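Local coordinates for uncharacterized protein (Chaetomium thermophilum, PDB 3LPZ) that probably acts in the Get pathway of tail-anchored protein biogenesis, as an alpha-solenoid Get4 that binds Get5, at residues L195-V203 with W281-Y292; Y210-V218 with A234-L245. All blocks are in the same frame, centred on the assembly; numbering follows the deposited sequence.

Contact 1: residues L195-V203 with W281-Y292; sequences LPYLLVANV and WDTALELIAEMY
A Schellman motif ends helix 186-199, and this helix end packs on helix 282-293 through Leu-195, Leu-198, Leu-199 and Ala-201. The phenol of Tyr-292 reaches the turn. Its OH donates to Leu-198 O at 2.6 Å, in the carbonyl plane and on a lone pair, with a C=O...O angle of 124°. The same oxygen accepts Ala-201 N, the inner bond of the Schellman motif, so two donors grip it. Ala-201 has positive phi, and Asn-202 N closes the outer bond to Tyr-197 O. Val-203 CG2 lies 3.7 Å from Tyr-292 CE1.

The two helix segments run at 41° to each other, with axes 10.0 Å apart, as packed helices of the alpha-solenoid. Side chains fill the space between them. Leu-199 has CG anti to its carbonyl carbon (chi1 -67°), which lets its end come near helix 282-293. Its CD2 sits 3.6 Å from Leu-287 CB and also touches Ile-288 CG1. Its CD1 meets the methyl of Ala-284. Ile-288 CD1 touches both Leu-195 CD2, at 3.9 Å, and Leu-198 CD1. At the start of helix 282-293, Leu-195 CD1 makes a CH-pi contact over one face of Trp-281, 4.2 Å from the centroid of the five-membered ring. Helix 243-256 also covers this layer, with Leu-251 on Leu-195 and Val-255 on Tyr-292.

Contact 2: residues Y210-V218 with A234-L245; sequences YRIFTSALV and AELRIFPSLPLL
This is a helix-to-hairpin contact, polar at one end and apolar at the other, between helix 203-220 and the chain from Ala-234 into helix 243-256. Arg-237 lies across the helix with its chain extended from CG to NE. Its NH1 donates to Thr-214 OG1 at 3.0 Å, and its NH2 forms a salt bridge with Glu-235 OE1 at 3.2 Å. Glu-235 CB and Ser-215 CA cover opposite faces of the guanidinium. Replacing Arg-237 with an alanine would probably leave Glu-235 without its salt-bridge mate and open a gap over Ser-215. Tyr-210 OH accepts Arg-237 N at 2.9 Å and bonds Ser-249 OG. Tyr-210 has CG anti to its N (chi1 166°), which carries the ring to the strand, and Glu-235 O lies in plane at the ring edge.

At the apolar end, Leu-217 CD2 makes a CH-pi contact over one face of Phe-239, and Val-218 CG2 lies at the ring edge, 3.8 Å from Phe-239 CE1. Leu-217 reaches Leu-242 and Leu-245 tip to tip, with its CD2 3.7 Å from Leu-245 CD1. Strand 237-238 pairs antiparallel with strand 227-228, a two-stranded beta-hairpin laid on a helix of the alpha-solenoid.

In the fold
From the N terminus, the chain passes through a run of helices to helix 186-199, whose end forms the first half of contact 1. Helix 203-220 follows directly and carries the first half of contact 2. After strand 227-228 the chain returns as 234-245, through strand 237-238 into helix 243-256, and closes the short loop of contact 2, its segments 16 residues apart at their nearest ends. Contact 1 closes only at 281-292, its segments 78 residues apart at their nearest ends, so contact 2 nests inside its loop. Their centres lie about 19 Å apart. The two meet where Trp-281 packs on Leu-244. Helix 243-256 touches both, joining the hairpin to helices 186-199 and 282-293.

Contact 1: residues L195-V203 with W281-Y292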
loop_
_atom_site.group_PDB
_atom_site.type_symbol
_atom_site.label_atom_id
_atom_site.label_comp_id
_atom_site.label_asym_id
_atom_site.label_seq_id
_atom_site.Cartn_x
_atom_site.Cartn_y
_atom_site.Cartn_z
ATOM N N LEU A 195 11.208 -1.212 5.420
ATOM C CA LEU A 195 11.861 -0.270 4.501
ATOM C C LEU A 195 10.883 0.607 3.716
ATOM O O LEU A 195 11.116 1.793 3.602
ATOM C CB LEU A 195 12.867 -0.971 3.564
ATOM C CG LEU A 195 13.968 -1.761 4.313
ATOM C CD1 LEU A 195 14.964 -2.321 3.339
ATOM C CD2 LEU A 195 14.727 -0.899 5.421
ATOM N N PRO A 196 9.799 0.019 3.160
ATOM C CA PRO A 196 8.875 0.888 2.412
ATOM C C PRO A 196 8.265 2.024 3.247
ATOM O O PRO A 196 8.037 3.124 2.701
ATOM C CB PRO A 196 7.795 -0.103 1.901
ATOM C CG PRO A 196 8.558 -1.388 1.707
ATOM C CD PRO A 196 9.484 -1.412 2.947
ATOM N N TYR A 197 7.985 1.777 4.534
ATOM C CA TYR A 197 7.511 2.862 5.400
ATOM C C TYR A 197 8.552 3.948 5.610
ATOM O O TYR A 197 8.189 5.131 5.601
ATOM C CB TYR A 197 6.994 2.357 6.755
ATOM C CG TYR A 197 5.626 1.722 6.639
ATOM C CD1 TYR A 197 4.535 2.450 6.138
ATOM C CD2 TYR A 197 5.416 0.407 7.057
ATOM C CE1 TYR A 197 3.245 1.861 6.054
ATOM C CE2 TYR A 197 4.132 -0.185 6.996
ATOM C CZ TYR A 197 3.067 0.551 6.470
ATOM O OH TYR A 197 1.833 -0.039 6.375
ATOM N N LEU A 198 9.824 3.558 5.787
ATOM C CA LEU A 198 10.909 4.539 5.851
ATOM C C LEU A 198 10.976 5.358 4.552
ATOM O O LEU A 198 11.132 6.572 4.598
ATOM C CB LEU A 198 12.269 3.873 6.125
ATOM C CG LEU A 198 12.472 3.286 7.520
ATOM C CD1 LEU A 198 13.888 2.663 7.634
ATOM C CD2 LEU A 198 12.199 4.332 8.618
ATOM N N LEU A 199 10.831 4.690 3.404
ATOM C CA LEU A 199 10.860 5.376 2.102
ATOM C C LEU A 199 9.745 6.414 1.881
ATOM O O LEU A 199 9.928 7.343 1.104
ATOM C CB LEU A 199 10.853 4.362 0.950
ATOM C CG LEU A 199 12.117 3.493 0.824
ATOM C CD1 LEU A 199 11.920 2.441 -0.315
ATOM C CD2 LEU A 199 13.352 4.336 0.569
ATOM N N VAL A 200 8.596 6.252 2.525
ATOM C CA VAL A 200 7.521 7.266 2.435
ATOM C C VAL A 200 7.515 8.127 3.702
ATOM O O VAL A 200 6.491 8.712 4.065
ATOM C CB VAL A 200 6.118 6.635 2.152
ATOM C CG1 VAL A 200 6.131 5.973 0.774
ATOM C CG2 VAL A 200 5.720 5.611 3.248
ATOM N N ALA A 201 8.660 8.146 4.390
ATOM C CA ALA A 201 8.909 9.060 5.513
ATOM C C ALA A 201 7.928 8.837 6.656
ATOM O O ALA A 201 7.465 9.794 7.288
ATOM C CB ALA A 201 8.870 10.532 5.012
ATOM N N ASN A 202 7.602 7.569 6.923
ATOM C CA ASN A 202 6.704 7.227 7.992
ATOM C C ASN A 202 7.436 6.309 8.985
ATOM O O ASN A 202 7.295 5.101 8.948
ATOM C CB ASN A 202 5.463 6.530 7.426
ATOM C CG ASN A 202 4.314 6.475 8.437
ATOM O OD1 ASN A 202 4.527 6.655 9.630
ATOM N ND2 ASN A 202 3.095 6.203 7.954
ATOM N N VAL A 203 8.258 6.917 9.829
ATOM C CA VAL A 203 9.058 6.217 10.805
ATOM C C VAL A 203 8.180 5.488 11.806
ATOM O O VAL A 203 8.488 4.383 12.188
ATOM C CB VAL A 203 10.060 7.189 11.512
ATOM C CG1 VAL A 203 10.956 6.426 12.515
ATOM C CG2 VAL A 203 10.947 7.829 10.452
ATOM N N TRP A 281 18.332 -4.571 -1.802
ATOM C CA TRP A 281 18.077 -3.422 -0.900
ATOM C C TRP A 281 18.801 -2.136 -1.308
ATOM O O TRP A 281 18.700 -1.134 -0.595
ATOM C CB TRP A 281 18.453 -3.715 0.558
ATOM C CG TRP A 281 17.676 -4.805 1.247
ATOM C CD1 TRP A 281 16.628 -5.540 0.744
ATOM C CD2 TRP A 281 17.891 -5.279 2.586
ATOM N NE1 TRP A 281 16.187 -6.453 1.689
ATOM C CE2 TRP A 281 16.943 -6.312 2.826
ATOM C CE3 TRP A 281 18.800 -4.943 3.600
ATOM C CZ2 TRP A 281 16.883 -7.002 4.038
ATOM C CZ3 TRP A 281 18.729 -5.631 4.817
ATOM C CH2 TRP A 281 17.786 -6.644 5.024
ATOM N N ASP A 282 19.546 -2.163 -2.418
ATOM C CA ASP A 282 20.512 -1.101 -2.740
ATOM C C ASP A 282 19.837 0.251 -2.940
ATOM O O ASP A 282 20.252 1.249 -2.358
ATOM C CB ASP A 282 21.301 -1.432 -4.012
ATOM C CG ASP A 282 22.409 -2.439 -3.793
ATOM O OD1 ASP A 282 22.766 -2.743 -2.628
ATOM O OD2 ASP A 282 22.933 -2.919 -4.828
ATOM N N THR A 283 18.796 0.286 -3.770
ATOM C CA THR A 283 18.104 1.550 -4.041
ATOM C C THR A 283 17.388 2.085 -2.795
ATOM O O THR A 283 17.424 3.302 -2.515
ATOM C CB THR A 283 17.125 1.402 -5.218
ATOM O OG1 THR A 283 17.871 1.033 -6.378
ATOM C CG2 THR A 283 16.402 2.717 -5.509
ATOM N N ALA A 284 16.748 1.178 -2.051
ATOM C CA ALA A 284 16.116 1.523 -0.777
ATOM C C ALA A 284 17.121 2.130 0.206
ATOM O O ALA A 284 16.825 3.131 0.856
ATOM C CB ALA A 284 15.438 0.307 -0.143
ATOM N N LEU A 285 18.293 1.508 0.338
ATOM C CA LEU A 285 19.279 1.978 1.317
ATOM C C LEU A 285 19.869 3.322 0.909
ATOM O O LEU A 285 20.117 4.167 1.754
ATOM C CB LEU A 285 20.386 0.947 1.532
ATOM C CG LEU A 285 19.936 -0.271 2.337
ATOM C CD1 LEU A 285 21.013 -1.320 2.347
ATOM C CD2 LEU A 285 19.513 0.128 3.784
ATOM N N GLU A 286 20.085 3.501 -0.386
ATOM C CA GLU A 286 20.543 4.797 -0.930
ATOM C C GLU A 286 19.563 5.915 -0.625
ATOM O O GLU A 286 19.961 6.998 -0.204
ATOM C CB GLU A 286 20.696 4.706 -2.436
ATOM C CG GLU A 286 22.000 4.098 -2.870
ATOM C CD GLU A 286 22.098 4.008 -4.370
ATOM O OE1 GLU A 286 21.635 4.945 -5.071
ATOM O OE2 GLU A 286 22.627 2.992 -4.845
ATOM N N LEU A 287 18.280 5.651 -0.849
ATOM C CA LEU A 287 17.242 6.661 -0.581
ATOM C C LEU A 287 17.127 6.964 0.909
ATOM O O LEU A 287 16.985 8.126 1.304
ATOM C CB LEU A 287 15.885 6.251 -1.162
ATOM C CG LEU A 287 15.695 6.587 -2.640
ATOM C CD1 LEU A 287 14.424 5.955 -3.160
ATOM C CD2 LEU A 287 15.656 8.103 -2.889
ATOM N N ILE A 288 17.217 5.917 1.723
ATOM C CA ILE A 288 17.230 6.057 3.174
ATOM C C ILE A 288 18.445 6.855 3.687
ATOM O O ILE A 288 18.287 7.732 4.525
ATOM C CB ILE A 288 17.124 4.649 3.855
ATOM C CG1 ILE A 288 15.680 4.112 3.709
ATOM C CG2 ILE A 288 17.578 4.705 5.343
ATOM C CD1 ILE A 288 15.513 2.629 4.032
ATOM N N ALA A 289 19.648 6.545 3.187
ATOM C CA ALA A 289 20.855 7.337 3.506
ATOM C C ALA A 289 20.702 8.820 3.142
ATOM O O ALA A 289 21.157 9.695 3.885
ATOM C CB ALA A 289 22.124 6.767 2.808
ATOM N N GLU A 290 20.092 9.096 1.995
ATOM C CA GLU A 290 19.770 10.477 1.640
ATOM C C GLU A 290 18.720 11.113 2.557
ATOM O O GLU A 290 18.949 12.204 3.083
ATOM C CB GLU A 290 19.367 10.574 0.175
ATOM C CG GLU A 290 19.239 12.004 -0.372
ATOM C CD GLU A 290 18.841 12.001 -1.844
ATOM O OE1 GLU A 290 17.633 11.915 -2.157
ATOM O OE2 GLU A 290 19.742 12.059 -2.699
ATOM N N MET A 291 17.602 10.421 2.774
ATOM C CA MET A 291 16.473 10.965 3.542
ATOM C C MET A 291 16.788 11.237 5.012
ATOM O O MET A 291 16.392 12.264 5.562
ATOM C CB MET A 291 15.272 10.028 3.461
ATOM C CG MET A 291 14.683 9.897 2.088
ATOM S SD MET A 291 13.408 8.641 2.029
ATOM C CE MET A 291 12.011 9.545 2.717
ATOM N N TYR A 292 17.507 10.316 5.652
ATOM C CA TYR A 292 17.682 10.360 7.110
ATOM C C TYR A 292 19.066 10.768 7.579
ATOM O O TYR A 292 19.262 11.136 8.750
ATOM C CB TYR A 292 17.297 8.997 7.726
ATOM C CG TYR A 292 15.838 8.666 7.483
ATOM C CD1 TYR A 292 14.841 9.210 8.289
ATOM C CD2 TYR A 292 15.454 7.858 6.399
ATOM C CE1 TYR A 292 13.476 8.937 8.052
ATOM C CE2 TYR A 292 14.089 7.576 6.147
ATOM C CZ TYR A 292 13.107 8.130 6.972
ATOM O OH TYR A 292 11.767 7.856 6.730
#

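Contact 2: residues Y210-V218 with A234-L245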
loop_
_atom_site.group_PDB
_atom_site.type_symbol
_atom_site.label_atom_id
_atom_site.label_comp_id
_atom_site.label_asym_id
_atom_site.label_seq_id
_atom_site.Cartn_x
_atom_site.Cartn_y
_atom_site.Cartn_z
ATOM N N TYR A 210 8.001 -3.302 12.289
ATOM C CA TYR A 210 9.117 -4.012 12.888
ATOM C C TYR A 210 8.711 -4.722 14.197
ATOM O O TYR A 210 9.007 -5.904 14.417
ATOM C CB TYR A 210 10.231 -3.013 13.160
ATOM C CG TYR A 210 11.299 -3.555 14.064
ATOM C CD1 TYR A 210 12.302 -4.387 13.563
ATOM C CD2 TYR A 210 11.298 -3.244 15.438
ATOM C CE1 TYR A 210 13.279 -4.911 14.403
ATOM C CE2 TYR A 210 12.285 -3.762 16.280
ATOM C CZ TYR A 210 13.270 -4.591 15.746
ATOM O OH TYR A 210 14.248 -5.095 16.586
ATOM N N ARG A 211 7.997 -4.013 15.057
ATOM C CA ARG A 211 7.610 -4.609 16.332
ATOM C C ARG A 211 6.647 -5.784 16.104
ATOM O O ARG A 211 6.820 -6.857 16.680
ATOM C CB ARG A 211 6.998 -3.546 17.248
ATOM C CG ARG A 211 8.042 -2.494 17.672
ATOM C CD ARG A 211 7.533 -1.635 18.812
ATOM N NE ARG A 211 6.694 -0.545 18.357
ATOM C CZ ARG A 211 7.077 0.735 18.352
ATOM N NH1 ARG A 211 8.296 1.095 18.771
ATOM N NH2 ARG A 211 6.238 1.665 17.938
ATOM N N ILE A 212 5.655 -5.594 15.252
ATOM C CA ILE A 212 4.707 -6.687 14.952
ATOM C C ILE A 212 5.398 -7.903 14.343
ATOM O O ILE A 212 5.148 -9.057 14.777
ATOM C CB ILE A 212 3.527 -6.211 14.066
ATOM C CG1 ILE A 212 2.673 -5.141 14.794
ATOM C CG2 ILE A 212 2.666 -7.395 13.560
ATOM C CD1 ILE A 212 1.886 -5.614 16.080
ATOM N N PHE A 213 6.259 -7.678 13.353
ATOM C CA PHE A 213 6.872 -8.812 12.650
ATOM C C PHE A 213 7.769 -9.593 13.640
ATOM O O PHE A 213 7.708 -10.830 13.717
ATOM C CB PHE A 213 7.713 -8.324 11.456
ATOM C CG PHE A 213 8.323 -9.427 10.660
ATOM C CD1 PHE A 213 9.534 -10.014 11.055
ATOM C CD2 PHE A 213 7.690 -9.893 9.493
ATOM C CE1 PHE A 213 10.111 -11.066 10.295
ATOM C CE2 PHE A 213 8.248 -10.928 8.740
ATOM C CZ PHE A 213 9.459 -11.526 9.141
ATOM N N THR A 214 8.628 -8.868 14.356
ATOM C CA THR A 214 9.517 -9.522 15.304
ATOM C C THR A 214 8.792 -10.164 16.497
ATOM O O THR A 214 9.253 -11.183 16.978
ATOM C CB THR A 214 10.690 -8.620 15.762
ATOM O OG1 THR A 214 10.189 -7.448 16.438
ATOM C CG2 THR A 214 11.549 -8.231 14.540
ATOM N N SER A 215 7.671 -9.587 16.959
ATOM C CA SER A 215 6.870 -10.275 17.994
ATOM C C SER A 215 6.318 -11.583 17.452
ATOM O O SER A 215 6.287 -12.559 18.173
ATOM C CB SER A 215 5.696 -9.430 18.493
ATOM O OG SER A 215 6.244 -8.292 19.098
ATOM N N ALA A 216 5.884 -11.582 16.186
ATOM C CA ALA A 216 5.333 -12.788 15.563
ATOM C C ALA A 216 6.426 -13.859 15.469
ATOM O O ALA A 216 6.203 -15.040 15.792
ATOM C CB ALA A 216 4.729 -12.462 14.148
ATOM N N LEU A 217 7.612 -13.437 15.035
ATOM C CA LEU A 217 8.748 -14.340 14.913
ATOM C C LEU A 217 9.058 -15.035 16.252
ATOM O O LEU A 217 9.256 -16.250 16.299
ATOM C CB LEU A 217 9.980 -13.581 14.388
ATOM C CG LEU A 217 11.237 -14.402 14.154
ATOM C CD1 LEU A 217 11.034 -15.415 13.028
ATOM C CD2 LEU A 217 12.398 -13.454 13.797
ATOM N N VAL A 218 9.126 -14.258 17.328
ATOM C CA VAL A 218 9.375 -14.811 18.669
ATOM C C VAL A 218 8.262 -15.747 19.142
ATOM O O VAL A 218 8.533 -16.853 19.628
ATOM C CB VAL A 218 9.565 -13.677 19.727
ATOM C CG1 VAL A 218 9.529 -14.224 21.183
ATOM C CG2 VAL A 218 10.850 -12.923 19.447
ATOM N N ALA A 234 9.102 0.484 23.548
ATOM C CA ALA A 234 9.718 0.513 22.214
ATOM C C ALA A 234 10.657 -0.694 22.046
ATOM O O ALA A 234 11.881 -0.568 22.087
ATOM C CB ALA A 234 10.454 1.841 21.981
ATOM N N GLU A 235 10.040 -1.863 21.884
ATOM C CA GLU A 235 10.710 -3.160 21.750
ATOM C C GLU A 235 11.827 -3.128 20.696
ATOM O O GLU A 235 11.584 -2.856 19.528
ATOM C CB GLU A 235 9.673 -4.234 21.377
ATOM C CG GLU A 235 8.456 -4.303 22.304
ATOM C CD GLU A 235 7.131 -4.227 21.543
ATOM O OE1 GLU A 235 6.701 -5.246 20.929
ATOM O OE2 GLU A 235 6.513 -3.138 21.566
ATOM N N LEU A 236 13.054 -3.362 21.123
ATOM C CA LEU A 236 14.154 -3.483 20.192
ATOM C C LEU A 236 14.806 -4.845 20.387
ATOM O O LEU A 236 15.445 -5.080 21.424
ATOM C CB LEU A 236 15.181 -2.374 20.384
ATOM C CG LEU A 236 16.132 -2.407 19.186
ATOM C CD1 LEU A 236 15.593 -1.525 18.038
ATOM C CD2 LEU A 236 17.568 -2.033 19.580
ATOM N N ARG A 237 14.648 -5.723 19.392
ATOM C CA ARG A 237 15.069 -7.114 19.521
ATOM C C ARG A 237 16.313 -7.428 18.696
ATOM O O ARG A 237 16.436 -7.027 17.519
ATOM C CB ARG A 237 13.922 -8.090 19.205
ATOM C CG ARG A 237 12.668 -7.845 20.049
ATOM C CD ARG A 237 11.551 -8.769 19.652
ATOM N NE ARG A 237 10.431 -8.666 20.583
ATOM C CZ ARG A 237 9.330 -7.958 20.353
ATOM N NH1 ARG A 237 9.162 -7.293 19.204
ATOM N NH2 ARG A 237 8.394 -7.917 21.283
ATOM N N ILE A 238 17.233 -8.139 19.337
ATOM C CA ILE A 238 18.434 -8.640 18.702
ATOM C C ILE A 238 18.339 -10.164 18.613
ATOM O O ILE A 238 18.046 -10.845 19.605
ATOM C CB ILE A 238 19.695 -8.210 19.519
ATOM C CG1 ILE A 238 19.799 -6.678 19.510
ATOM C CG2 ILE A 238 20.989 -8.929 19.017
ATOM C CD1 ILE A 238 20.062 -6.023 18.053
ATOM N N PHE A 239 18.587 -10.682 17.413
ATOM C CA PHE A 239 18.591 -12.124 17.150
ATOM C C PHE A 239 19.977 -12.541 16.699
ATOM O O PHE A 239 20.327 -12.330 15.538
ATOM C CB PHE A 239 17.593 -12.452 16.027
ATOM C CG PHE A 239 16.184 -12.104 16.365
ATOM C CD1 PHE A 239 15.372 -13.015 17.058
ATOM C CD2 PHE A 239 15.656 -10.865 16.013
ATOM C CE1 PHE A 239 14.068 -12.693 17.395
ATOM C CE2 PHE A 239 14.320 -10.524 16.364
ATOM C CZ PHE A 239 13.533 -11.438 17.035
ATOM N N PRO A 240 20.755 -13.180 17.585
ATOM C CA PRO A 240 22.131 -13.552 17.215
ATOM C C PRO A 240 22.222 -14.376 15.948
ATOM O O PRO A 240 23.206 -14.240 15.218
ATOM C CB PRO A 240 22.616 -14.353 18.425
ATOM C CG PRO A 240 21.841 -13.738 19.575
ATOM C CD PRO A 240 20.448 -13.547 18.981
ATOM N N SER A 241 21.216 -15.197 15.647
ATOM C CA SER A 241 21.302 -16.045 14.450
ATOM C C SER A 241 20.820 -15.356 13.183
ATOM O O SER A 241 20.843 -15.963 12.116
ATOM C CB SER A 241 20.493 -17.323 14.639
ATOM O OG SER A 241 19.125 -16.980 14.770
ATOM N N LEU A 242 20.353 -14.108 13.287
ATOM C CA LEU A 242 19.778 -13.417 12.124
ATOM C C LEU A 242 20.416 -12.020 11.985
ATOM O O LEU A 242 19.782 -11.003 12.275
ATOM C CB LEU A 242 18.252 -13.350 12.241
ATOM C CG LEU A 242 17.478 -14.688 12.246
ATOM C CD1 LEU A 242 16.024 -14.490 12.682
ATOM C CD2 LEU A 242 17.537 -15.396 10.881
ATOM N N PRO A 243 21.694 -11.975 11.563
ATOM C CA PRO A 243 22.422 -10.685 11.486
ATOM C C PRO A 243 21.710 -9.546 10.713
ATOM O O PRO A 243 21.829 -8.382 11.098
ATOM C CB PRO A 243 23.738 -11.045 10.781
ATOM C CG PRO A 243 23.691 -12.501 10.451
ATOM C CD PRO A 243 22.553 -13.125 11.224
ATOM N N LEU A 244 21.030 -9.849 9.609
ATOM C CA LEU A 244 20.393 -8.781 8.832
ATOM C C LEU A 244 19.162 -8.221 9.524
ATOM O O LEU A 244 18.730 -7.100 9.253
ATOM C CB LEU A 244 19.986 -9.265 7.438
ATOM C CG LEU A 244 21.109 -9.312 6.396
ATOM C CD1 LEU A 244 20.502 -9.740 5.046
ATOM C CD2 LEU A 244 21.864 -7.984 6.306
ATOM N N LEU A 245 18.548 -9.014 10.386
ATOM C CA LEU A 245 17.454 -8.472 11.187
ATOM C C LEU A 245 18.039 -7.466 12.211
ATOM O O LEU A 245 17.428 -6.426 12.540
ATOM C CB LEU A 245 16.711 -9.607 11.877
ATOM C CG LEU A 245 15.205 -9.635 11.653
ATOM C CD1 LEU A 245 14.530 -10.834 12.366
ATOM C CD2 LEU A 245 14.586 -8.314 12.100
HETATM O O HOH W 1 10.980 -0.363 17.957
#